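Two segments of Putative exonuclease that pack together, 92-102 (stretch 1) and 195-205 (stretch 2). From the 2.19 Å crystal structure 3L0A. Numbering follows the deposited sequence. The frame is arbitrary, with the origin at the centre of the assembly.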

# COMPACT_ATOMS: atom_id res chain seq x y z
N LYS A 92 20.60 6.53 8.18
CA LYS A 92 21.65 5.60 7.80
C LYS A 92 21.56 5.31 6.30
O LYS A 92 22.59 5.17 5.63
N GLN A 93 20.35 5.22 5.74
CA GLN A 93 20.22 5.14 4.28
C GLN A 93 20.65 6.44 3.56
O GLN A 93 21.31 6.38 2.52
N ALA A 94 20.23 7.62 4.07
CA ALA A 94 20.77 8.88 3.52
C ALA A 94 22.29 8.82 3.32
O ALA A 94 22.79 9.22 2.28
N GLU A 95 23.05 8.34 4.30
CA GLU A 95 24.51 8.26 4.09
C GLU A 95 24.85 7.27 2.99
O GLU A 95 25.83 7.46 2.27
N GLU A 96 24.05 6.22 2.85
CA GLU A 96 24.26 5.25 1.77
C GLU A 96 24.10 5.92 0.42
O GLU A 96 24.88 5.68 -0.52
N ILE A 97 23.07 6.73 0.32
CA ILE A 97 22.80 7.46 -0.90
C ILE A 97 23.96 8.43 -1.17
O ILE A 97 24.44 8.49 -2.28
N ILE A 98 24.41 9.17 -0.16
CA ILE A 98 25.54 10.13 -0.37
C ILE A 98 26.78 9.42 -0.93
O ILE A 98 27.48 9.96 -1.83
N ALA A 99 27.12 8.27 -0.37
CA ALA A 99 28.30 7.54 -0.82
C ALA A 99 28.14 7.09 -2.26
O ALA A 99 29.10 7.04 -3.02
N ARG A 100 26.91 6.76 -2.61
CA ARG A 100 26.60 6.30 -3.96
C ARG A 100 26.81 7.40 -5.01
O ARG A 100 27.42 7.16 -6.07
N ILE A 101 26.33 8.60 -4.68
CA ILE A 101 26.57 9.84 -5.45
C ILE A 101 28.06 10.14 -5.55
O ILE A 101 28.58 10.48 -6.62
N GLU A 102 28.77 10.00 -4.44
CA GLU A 102 30.16 10.42 -4.43
C GLU A 102 31.05 9.57 -5.30
O GLU A 102 32.03 10.04 -5.78
N GLY A 195 19.03 13.76 -9.37
CA GLY A 195 18.19 12.88 -8.60
C GLY A 195 18.86 11.62 -8.08
O GLY A 195 19.64 10.96 -8.81
N ALA A 196 18.53 11.25 -6.83
CA ALA A 196 18.91 9.96 -6.26
C ALA A 196 17.70 9.41 -5.57
O ALA A 196 16.89 10.16 -5.07
N THR A 197 17.56 8.08 -5.56
CA THR A 197 16.41 7.47 -4.96
C THR A 197 16.73 6.63 -3.73
O THR A 197 17.88 6.23 -3.48
N LYS A 198 15.67 6.41 -2.97
CA LYS A 198 15.73 5.63 -1.75
C LYS A 198 15.50 4.15 -1.99
O LYS A 198 15.30 3.46 -1.07
N GLN A 199 15.57 3.67 -3.24
CA GLN A 199 15.46 2.25 -3.52
C GLN A 199 16.65 1.62 -2.85
O GLN A 199 17.56 2.31 -2.41
N THR A 200 16.66 0.29 -2.79
CA THR A 200 17.70 -0.41 -2.04
C THR A 200 19.12 -0.37 -2.67
O THR A 200 20.11 -0.41 -1.94
N GLU A 201 19.22 -0.36 -4.01
CA GLU A 201 20.37 0.23 -4.71
C GLU A 201 19.82 1.51 -5.30
O GLU A 201 18.93 1.47 -6.12
N PRO A 202 20.29 2.67 -4.83
CA PRO A 202 19.77 3.92 -5.33
C PRO A 202 19.94 4.08 -6.85
O PRO A 202 20.96 3.73 -7.40
N ASP A 203 18.90 4.59 -7.48
CA ASP A 203 18.92 5.03 -8.87
C ASP A 203 19.51 6.41 -8.89
O ASP A 203 19.03 7.26 -8.17
N ILE A 204 20.53 6.67 -9.71
CA ILE A 204 21.05 8.03 -9.89
C ILE A 204 20.95 8.49 -11.36
O ILE A 204 21.30 7.70 -12.27
N ARG A 205 20.55 9.77 -11.55
CA ARG A 205 20.42 10.43 -12.85
C ARG A 205 20.63 11.93 -12.72
O ARG A 205 20.18 12.54 -11.75

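Which helix residues face the strand-loop-strand segment? Gln93 and Arg100 point toward it, both with chi1 t, while Ile97 and Ile101 start out sideways. Both isoleucines are m,t, a shape that brings their ends nearer to stretch 2.

What hollow does Ile97 fill? Its side chain settles into a pocket lined by Ala196, Thr197, Lys198 and Pro202. Ile97 CG2 lies 3.6 Å from CB of Ala196, its CG1 4.2 Å from CG of Pro202, and its CD1 4.0 Å from CG of Lys198. Ile101 meets Ala196 too: its CD1 is 4.2 Å from the same CB.

How does Arg100 fit against the loop? Its chi2 is p, and its CG sits 4.3 Å from CG of Pro202. Farther out, CD1 of Ile204 (p,t) lies over one face of the guanidinium, 3.6 Å from Arg100 NH1. A water joins the polar groups: it accepts from Arg100 NE at 3.0 Å and donates to Glu201 OE1 and Pro202 O, each at 2.9 Å.

What closes the other end? Gln93, extended t,t, places NE2 2.9 Å from O of Lys198. Its OE1 is 3.6 Å from CB of Lys198, whose side-chain end leads away from the helix.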

# COMPACT_ATOMS: atom_id res chain seq x y z
CB LYS A 92 21.61 4.31 8.65
CG LYS A 92 22.01 4.46 10.15
CD LYS A 92 21.60 3.19 10.95
CE LYS A 92 22.28 3.00 12.34
NZ LYS A 92 23.52 2.11 12.28
CB GLN A 93 18.79 4.83 3.88
CG GLN A 93 18.60 4.73 2.34
CD GLN A 93 17.15 4.44 2.00
OE1 GLN A 93 16.23 5.21 2.32
NE2 GLN A 93 16.93 3.31 1.38
CB ALA A 94 20.44 10.04 4.41
CB GLU A 95 25.29 7.96 5.40
CG GLU A 95 24.89 8.98 6.50
CD GLU A 95 25.93 9.15 7.64
OE1 GLU A 95 26.70 8.23 7.93
OE2 GLU A 95 25.95 10.23 8.26
CB GLU A 96 23.31 4.04 1.87
CG GLU A 96 23.89 2.85 2.69
CD GLU A 96 22.88 1.69 2.93
OE1 GLU A 96 21.68 1.80 2.55
OE2 GLU A 96 23.32 0.66 3.51
CB ILE A 97 21.50 8.25 -0.85
CG1 ILE A 97 20.30 7.31 -0.69
CG2 ILE A 97 21.36 9.06 -2.07
CD1 ILE A 97 19.04 8.00 -0.26
CB ILE A 98 25.92 10.85 0.91
CG1 ILE A 98 24.83 11.87 1.29
CG2 ILE A 98 27.26 11.53 0.83
CD1 ILE A 98 24.94 12.35 2.77
CB ALA A 99 28.55 6.32 0.08
CB ARG A 100 25.19 5.73 -4.03
CG ARG A 100 24.78 5.32 -5.44
CD ARG A 100 25.74 4.28 -5.97
NE ARG A 100 25.43 3.82 -7.31
CZ ARG A 100 26.10 4.13 -8.42
NH1 ARG A 100 27.13 4.98 -8.45
NH2 ARG A 100 25.72 3.60 -9.55
CB ILE A 101 25.89 11.03 -4.72
CG1 ILE A 101 24.37 11.00 -4.90
CG2 ILE A 101 26.38 12.34 -5.20
CD1 ILE A 101 23.57 12.02 -3.94
CB GLU A 102 30.71 10.44 -3.01
CG GLU A 102 30.33 11.71 -2.30
CD GLU A 102 31.02 11.90 -0.97
OE1 GLU A 102 31.25 10.91 -0.24
OE2 GLU A 102 31.32 13.06 -0.66
CB ALA A 196 20.06 10.11 -5.29
CB THR A 197 15.71 6.58 -5.92
OG1 THR A 197 16.56 5.47 -6.21
CG2 THR A 197 15.45 7.33 -7.21
CB LYS A 198 14.71 6.18 -0.76
CG LYS A 198 15.02 7.65 -0.40
CD LYS A 198 14.01 8.31 0.58
CE LYS A 198 12.72 8.75 -0.08
NZ LYS A 198 12.16 9.97 0.56
CB GLN A 199 15.44 1.96 -5.03
CG GLN A 199 14.15 2.33 -5.77
CD GLN A 199 14.41 2.94 -7.18
OE1 GLN A 199 14.97 4.01 -7.28
NE2 GLN A 199 13.99 2.25 -8.24
CB THR A 200 17.24 -1.86 -1.62
OG1 THR A 200 18.35 -2.76 -1.77
CG2 THR A 200 15.95 -2.35 -2.40
CB GLU A 201 20.87 -0.66 -5.82
CG GLU A 201 21.73 -1.82 -5.34
CD GLU A 201 23.07 -1.38 -4.84
OE1 GLU A 201 23.56 -0.29 -5.24
OE2 GLU A 201 23.66 -2.14 -4.04
CB PRO A 202 20.60 4.96 -4.59
CG PRO A 202 21.19 4.25 -3.43
CD PRO A 202 21.29 2.86 -3.76
CB ASP A 203 17.47 5.10 -9.36
CG ASP A 203 17.32 5.02 -10.87
OD1 ASP A 203 18.25 4.62 -11.56
OD2 ASP A 203 16.23 5.35 -11.36
CB ILE A 204 22.56 8.20 -9.44
CG1 ILE A 204 23.53 7.53 -10.44
CG2 ILE A 204 22.77 7.73 -7.99
CD1 ILE A 204 24.95 7.39 -9.97
CB ARG A 205 18.99 10.30 -13.42
CG ARG A 205 18.53 8.93 -13.85
CD ARG A 205 19.35 8.36 -14.93
NE ARG A 205 18.85 7.04 -15.33
CZ ARG A 205 19.36 6.33 -16.34
NH1 ARG A 205 20.38 6.81 -17.05
NH2 ARG A 205 18.85 5.15 -16.66
O HOH W 1 23.20 1.88 -7.09